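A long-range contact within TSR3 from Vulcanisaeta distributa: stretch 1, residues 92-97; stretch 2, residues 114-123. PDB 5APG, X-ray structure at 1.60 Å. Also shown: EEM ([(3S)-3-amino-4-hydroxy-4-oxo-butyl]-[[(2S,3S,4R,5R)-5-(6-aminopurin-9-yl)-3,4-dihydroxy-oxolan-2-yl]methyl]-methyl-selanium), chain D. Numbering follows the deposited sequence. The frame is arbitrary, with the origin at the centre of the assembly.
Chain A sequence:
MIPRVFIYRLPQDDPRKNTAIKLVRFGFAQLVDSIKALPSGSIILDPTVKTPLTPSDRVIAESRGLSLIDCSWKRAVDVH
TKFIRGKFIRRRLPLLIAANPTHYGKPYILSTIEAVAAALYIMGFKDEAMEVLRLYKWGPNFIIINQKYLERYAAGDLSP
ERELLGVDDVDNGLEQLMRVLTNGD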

ATOM      1  N   ARG A  92      -0.740  -5.895  -5.451  1.00 14.25           N
ATOM      2  CA  ARG A  92       0.167  -4.758  -5.376  1.00 13.32           C
ATOM      3  C   ARG A  92      -0.646  -3.508  -5.656  1.00 13.03           C
ATOM      4  O   ARG A  92      -1.761  -3.587  -6.172  1.00 14.87           O
ATOM      5  N   LEU A  93      -0.102  -2.353  -5.303  1.00 13.33           N
ATOM      6  CA  LEU A  93      -0.726  -1.112  -5.715  1.00 13.77           C
ATOM      7  C   LEU A  93      -0.290  -0.798  -7.133  1.00 15.11           C
ATOM      8  O   LEU A  93       0.828  -1.121  -7.522  1.00 16.29           O
ATOM      9  N   PRO A  94      -1.180  -0.178  -7.916  1.00 14.23           N
ATOM     10  CA  PRO A  94      -0.751   0.380  -9.198  1.00 15.77           C
ATOM     11  C   PRO A  94       0.308   1.443  -8.957  1.00 16.45           C
ATOM     12  O   PRO A  94       0.403   1.983  -7.847  1.00 14.72           O
ATOM     13  N   LEU A  95       1.089   1.742  -9.986  1.00 16.72           N
ATOM     14  CA  LEU A  95       2.274   2.574  -9.839  1.00 13.89           C
ATOM     15  C   LEU A  95       1.941   4.001  -9.422  1.00 15.19           C
ATOM     16  O   LEU A  95       1.195   4.705 -10.108  1.00 16.02           O
ATOM     17  N   LEU A  96       2.510   4.421  -8.297  1.00 14.96           N
ATOM     18  CA  LEU A  96       2.277   5.752  -7.758  1.00 13.83           C
ATOM     19  C   LEU A  96       3.593   6.364  -7.300  1.00 15.24           C
ATOM     20  O   LEU A  96       4.581   5.659  -7.090  1.00 17.32           O
ATOM     21  N   ILE A  97       3.597   7.681  -7.150  1.00 16.54           N
ATOM     22  CA  ILE A  97       4.791   8.408  -6.754  1.00 14.87           C
ATOM     23  C   ILE A  97       4.715   8.753  -5.268  1.00 17.31           C
ATOM     24  O   ILE A  97       3.707   9.282  -4.805  1.00 19.60           O
ATOM     25  N   GLU A 114       0.703   5.886   3.050  1.00 14.23           N
ATOM     26  CA  GLU A 114       0.414   6.242   1.662  1.00 14.72           C
ATOM     27  C   GLU A 114      -0.229   5.064   0.941  1.00 13.54           C
ATOM     28  O   GLU A 114      -1.126   5.232   0.112  1.00 14.01           O
ATOM     29  N   ALA A 115       0.241   3.866   1.255  1.00 15.00           N
ATOM     30  CA  ALA A 115      -0.308   2.668   0.642  1.00 15.61           C
ATOM     31  C   ALA A 115      -1.754   2.441   1.052  1.00 13.85           C
ATOM     32  O   ALA A 115      -2.593   2.092   0.221  1.00 14.86           O
ATOM     33  N   VAL A 116      -2.037   2.620   2.339  1.00 16.41           N
ATOM     34  CA  VAL A 116      -3.402   2.499   2.836  1.00 16.10           C
ATOM     35  C   VAL A 116      -4.299   3.518   2.138  1.00 14.05           C
ATOM     36  O   VAL A 116      -5.378   3.181   1.655  1.00 14.94           O
ATOM     37  N   ALA A 117      -3.841   4.762   2.062  1.00 14.84           N
ATOM     38  CA  ALA A 117      -4.632   5.818   1.434  1.00 16.03           C
ATOM     39  C   ALA A 117      -4.858   5.552  -0.054  1.00 13.65           C
ATOM     40  O   ALA A 117      -5.959   5.753  -0.564  1.00 14.83           O
ATOM     41  N   ALA A 118      -3.810   5.116  -0.750  1.00 15.14           N
ATOM     42  CA  ALA A 118      -3.937   4.764  -2.163  1.00 15.80           C
ATOM     43  C   ALA A 118      -4.970   3.656  -2.371  1.00 15.13           C
ATOM     44  O   ALA A 118      -5.815   3.739  -3.268  1.00 14.64           O
ATOM     45  N   ALA A 119      -4.899   2.618  -1.542  1.00 15.98           N
ATOM     46  CA  ALA A 119      -5.836   1.508  -1.636  1.00 13.69           C
ATOM     47  C   ALA A 119      -7.267   1.997  -1.426  1.00 15.64           C
ATOM     48  O   ALA A 119      -8.173   1.645  -2.184  1.00 16.53           O
ATOM     49  N   LEU A 120      -7.460   2.806  -0.389  1.00 16.42           N
ATOM     50  CA  LEU A 120      -8.767   3.396  -0.100  1.00 14.11           C
ATOM     51  C   LEU A 120      -9.291   4.217  -1.278  1.00 15.92           C
ATOM     52  O   LEU A 120     -10.444   4.070  -1.694  1.00 15.97           O
ATOM     53  N   TYR A 121      -8.440   5.091  -1.803  1.00 15.46           N
ATOM     54  CA  TYR A 121      -8.822   5.951  -2.920  1.00 16.33           C
ATOM     55  C   TYR A 121      -9.274   5.124  -4.127  1.00 16.26           C
ATOM     56  O   TYR A 121     -10.342   5.362  -4.693  1.00 17.44           O
ATOM     57  N   ILE A 122      -8.459   4.144  -4.502  1.00 16.48           N
ATOM     58  CA  ILE A 122      -8.731   3.306  -5.670  1.00 17.16           C
ATOM     59  C   ILE A 122     -10.051   2.551  -5.514  1.00 17.39           C
ATOM     60  O   ILE A 122     -10.788   2.358  -6.481  1.00 19.89           O
HETATM   61  N   MSE A 123     -10.367   2.161  -4.284  1.00 17.31           N
HETATM   62  CA  MSE A 123     -11.578   1.397  -4.031  1.00 18.00           C
HETATM   63  C   MSE A 123     -12.788   2.286  -3.727  1.00 21.77           C
HETATM   64  O   MSE A 123     -13.835   1.804  -3.301  1.00 22.13           O
TER

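An extended segment can pack against a helix without sharing a single hydrogen bond with it, and small side chains on the helix face let larger ones come close to its backbone. The contact between residues 92-97 and the helix at 114-122 of TSR3 illustrates this principle. Its centre is Leu-93, which points toward the helix and has 75 Å² covered by it, the largest share of any residue in either stretch. With chi1 in m and chi2 in t, its two methyl groups spread along the helix surface. Leu-93 CD1 lies 3.6 Å from both CA and CB of Ala-115 and 4.0 Å from CB of Ala-118, while Leu-93 CD2 sits 3.9 Å from the backbone N of Ala-119 and 4.1 Å from its CB. The alanine side chains end at CB, so the leucine comes close to the helix backbone itself; the CA atoms of Leu-93 and Ala-119, the nearest such pair across the stretches, are 7.0 Å apart.

Around this centre, two further residues of the extended segment extend the apolar surface. Leu-96 also points toward the helix and adopts the same m,t rotamer as Leu-93, which brings its CD1 to 3.5 Å from CB of Ala-118. That single methyl of Ala-118, itself directed toward the segment, is therefore touched by both leucines. Farther along the helix, Ile-122 points toward the segment with chi1 in m and chi2 in t, and its CD1 approaches CG of Pro-94 to 3.5 Å and CD2 of Leu-93 to 4.3 Å. Pro-94 projects sideways, yet its C-gamma endo ring still supplies this close contact. Ala-115, Ala-118, Ala-119 and Ile-122 are spaced by three, one and three residues, so that they recur on one face of the helix. Val-116, by contrast, points away, and Leu-120 and Tyr-121 lie out of reach. In the segment, Leu-95 is likewise out of reach and Ile-97 points away.

The polar groups follow a different logic, since no hydrogen bond crosses between the stretches. The helix satisfies its backbone internally: Ala-118 N donates to Glu-114 O at 2.8 Å, and Ala-119 N to Ala-115 O at 2.9 Å. At the edge lies the bound EEM, a selenium analogue of S-adenosylmethionine. Leu-93 N donates a nearly straight hydrogen bond to EEM N1 at 3.1 Å, with an angle of 167°, while Ala-115 CB comes within 3.4 Å of EEM N9. Leu-93 and Ala-115, which touch at the apolar centre, thus both also contact the adenine. Arg-92, out of reach of the helix, extends with chi1 in p and the next two torsions in t, and its NH1 donates to Leu-93 O at 3.1 Å. Glu-114 starts sideways and its end comes nearer the segment, but it makes no contact there; its OE1 is hydrogen-bonded elsewhere in the structure and its OE2 to a residue just outside the stretches.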

ATOM      1  CB  ARG A  92       1.329  -4.874  -6.375  1.00 14.06           C
ATOM      2  CG  ARG A  92       0.921  -4.809  -7.855  1.00 15.74           C
ATOM      3  CD  ARG A  92       2.160  -4.634  -8.739  1.00 15.77           C
ATOM      4  NE  ARG A  92       1.873  -4.617 -10.175  1.00 14.11           N
ATOM      5  CZ  ARG A  92       1.543  -3.531 -10.867  1.00 18.10           C
ATOM      6  NH1 ARG A  92       1.425  -2.358 -10.257  1.00 15.72           N
ATOM      7  NH2 ARG A  92       1.315  -3.618 -12.172  1.00 17.16           N
ATOM      8  CB  LEU A  93      -0.359   0.038  -4.777  1.00 14.25           C
ATOM      9  CG  LEU A  93      -1.004  -0.022  -3.394  1.00 14.68           C
ATOM     10  CD1 LEU A  93      -0.346   1.001  -2.500  1.00 16.99           C
ATOM     11  CD2 LEU A  93      -2.509   0.223  -3.492  1.00 16.81           C
ATOM     12  CB  PRO A  94      -2.037   0.980  -9.786  1.00 18.36           C
ATOM     13  CG  PRO A  94      -2.966   1.106  -8.646  1.00 24.24           C
ATOM     14  CD  PRO A  94      -2.620   0.011  -7.684  1.00 16.72           C
ATOM     15  CB  LEU A  95       3.067   2.585 -11.146  1.00 14.81           C
ATOM     16  CG  LEU A  95       4.422   3.284 -11.035  1.00 21.37           C
ATOM     17  CD1 LEU A  95       5.354   2.491 -10.130  1.00 23.85           C
ATOM     18  CD2 LEU A  95       5.027   3.473 -12.404  1.00 22.24           C
ATOM     19  CB  LEU A  96       1.277   5.696  -6.599  1.00 14.00           C
ATOM     20  CG  LEU A  96      -0.153   5.319  -6.997  1.00 14.24           C
ATOM     21  CD1 LEU A  96      -0.931   4.763  -5.805  1.00 14.06           C
ATOM     22  CD2 LEU A  96      -0.879   6.516  -7.599  1.00 14.62           C
ATOM     23  CB  ILE A  97       4.949   9.693  -7.589  1.00 19.48           C
ATOM     24  CG1 ILE A  97       4.953   9.362  -9.086  1.00 21.52           C
ATOM     25  CG2 ILE A  97       6.205  10.440  -7.199  1.00 19.52           C
ATOM     26  CD1 ILE A  97       6.013   8.355  -9.485  1.00 24.30           C
ATOM     27  CB  GLU A 114       1.687   6.673   0.927  1.00 15.01           C
ATOM     28  CG  GLU A 114       2.175   8.082   1.271  1.00 15.54           C
ATOM     29  CD  GLU A 114       3.607   8.316   0.825  1.00 15.76           C
ATOM     30  OE1 GLU A 114       4.491   7.549   1.255  1.00 16.36           O
ATOM     31  OE2 GLU A 114       3.851   9.253   0.035  1.00 18.37           O
ATOM     32  CB  ALA A 115       0.519   1.477   0.997  1.00 15.49           C
ATOM     33  CB  VAL A 116      -3.466   2.694   4.370  1.00 14.55           C
ATOM     34  CG1 VAL A 116      -4.909   2.879   4.841  1.00 15.63           C
ATOM     35  CG2 VAL A 116      -2.810   1.506   5.081  1.00 15.94           C
ATOM     36  CB  ALA A 117      -3.959   7.156   1.629  1.00 16.82           C
ATOM     37  CB  ALA A 118      -2.585   4.340  -2.733  1.00 14.79           C
ATOM     38  CB  ALA A 119      -5.488   0.421  -0.623  1.00 14.68           C
ATOM     39  CB  LEU A 120      -8.689   4.280   1.149  1.00 14.02           C
ATOM     40  CG  LEU A 120      -8.509   3.569   2.493  1.00 18.66           C
ATOM     41  CD1 LEU A 120      -8.309   4.581   3.623  1.00 15.87           C
ATOM     42  CD2 LEU A 120      -9.695   2.667   2.782  1.00 21.12           C
ATOM     43  CB  TYR A 121      -7.654   6.860  -3.309  1.00 17.75           C
ATOM     44  CG  TYR A 121      -8.037   7.997  -4.234  1.00 18.90           C
ATOM     45  CD1 TYR A 121      -8.228   7.783  -5.595  1.00 19.93           C
ATOM     46  CD2 TYR A 121      -8.210   9.287  -3.743  1.00 19.93           C
ATOM     47  CE1 TYR A 121      -8.579   8.822  -6.441  1.00 22.36           C
ATOM     48  CE2 TYR A 121      -8.563  10.333  -4.581  1.00 23.15           C
ATOM     49  CZ  TYR A 121      -8.745  10.094  -5.927  1.00 25.25           C
ATOM     50  OH  TYR A 121      -9.094  11.128  -6.763  1.00 28.18           O
ATOM     51  CB  ILE A 122      -7.568   2.316  -5.912  1.00 15.55           C
ATOM     52  CG1 ILE A 122      -6.348   3.071  -6.443  1.00 19.06           C
ATOM     53  CG2 ILE A 122      -7.961   1.214  -6.903  1.00 18.79           C
ATOM     54  CD1 ILE A 122      -5.036   2.377  -6.151  1.00 20.34           C
HETATM   55  CB  MSE A 123     -11.333   0.406  -2.891  1.00 18.75           C
HETATM   56  CG  MSE A 123     -10.282  -0.644  -3.238  1.00 18.12           C
HETATM   57 SE   MSE A 123     -10.141  -2.070  -1.915  1.00 26.54          SE
HETATM   58  CE  MSE A 123      -9.557  -1.020  -0.389  1.00 20.54           C
TER
HETATM   59  C2  EEM D1185       1.616  -2.714  -2.304  1.00 15.09           C
HETATM   60  N3  EEM D1185       1.783  -2.414  -1.052  1.00 16.21           N
HETATM   61  C4  EEM D1185       2.575  -1.413  -0.710  1.00 15.36           C
HETATM   62  C1' EEM D1185       2.430  -1.248   1.802  1.00 16.83           C
HETATM   63  C2' EEM D1185       2.986  -2.668   2.075  1.00 17.05           C
HETATM   64  C3' EEM D1185       4.176  -2.392   2.735  1.00 19.84           C
HETATM   65  C4' EEM D1185       4.038  -1.295   3.498  1.00 16.83           C
HETATM   66  C5' EEM D1185       5.219  -0.397   3.525  1.00 18.24           C
HETATM   67  O   EEM D1185       5.500   3.740   6.633  1.00 22.30           O
HETATM   68  C   EEM D1185       6.552   3.487   7.153  1.00 25.67           C
HETATM   69  OXT EEM D1185       6.780   3.851   8.294  1.00 30.37           O
HETATM   70  CA  EEM D1185       7.593   2.672   6.419  1.00 27.31           C
HETATM   71  N   EEM D1185       8.805   2.699   7.188  1.00 29.95           N
HETATM   72  CB  EEM D1185       7.020   1.268   6.292  1.00 25.03           C
HETATM   73  CG  EEM D1185       7.739   0.383   5.295  1.00 27.59           C
HETATM   74 SE   EEM D1185       6.580  -1.119   4.724  0.89 24.04          SE
HETATM   75  CE  EEM D1185       7.588  -2.376   3.650  1.00 20.49           C
HETATM   76  O4' EEM D1185       2.945  -0.469   2.661  1.00 17.41           O
HETATM   77  O3' EEM D1185       4.734  -3.585   3.414  1.00 20.11           O
HETATM   78  O2' EEM D1185       2.042  -3.188   3.018  1.00 18.93           O
HETATM   79  N9  EEM D1185       2.947  -0.870   0.458  1.00 15.12           N
HETATM   80  C8  EEM D1185       3.772   0.115   0.161  1.00 16.66           C
HETATM   81  N7  EEM D1185       3.956   0.217  -1.136  1.00 15.66           N
HETATM   82  C5  EEM D1185       3.208  -0.730  -1.730  1.00 14.80           C
HETATM   83  N1  EEM D1185       2.196  -2.098  -3.313  1.00 15.26           N
HETATM   84  C6  EEM D1185       3.003  -1.103  -3.087  1.00 15.65           C
HETATM   85  N6  EEM D1185       3.652  -0.433  -4.142  1.00 13.90           N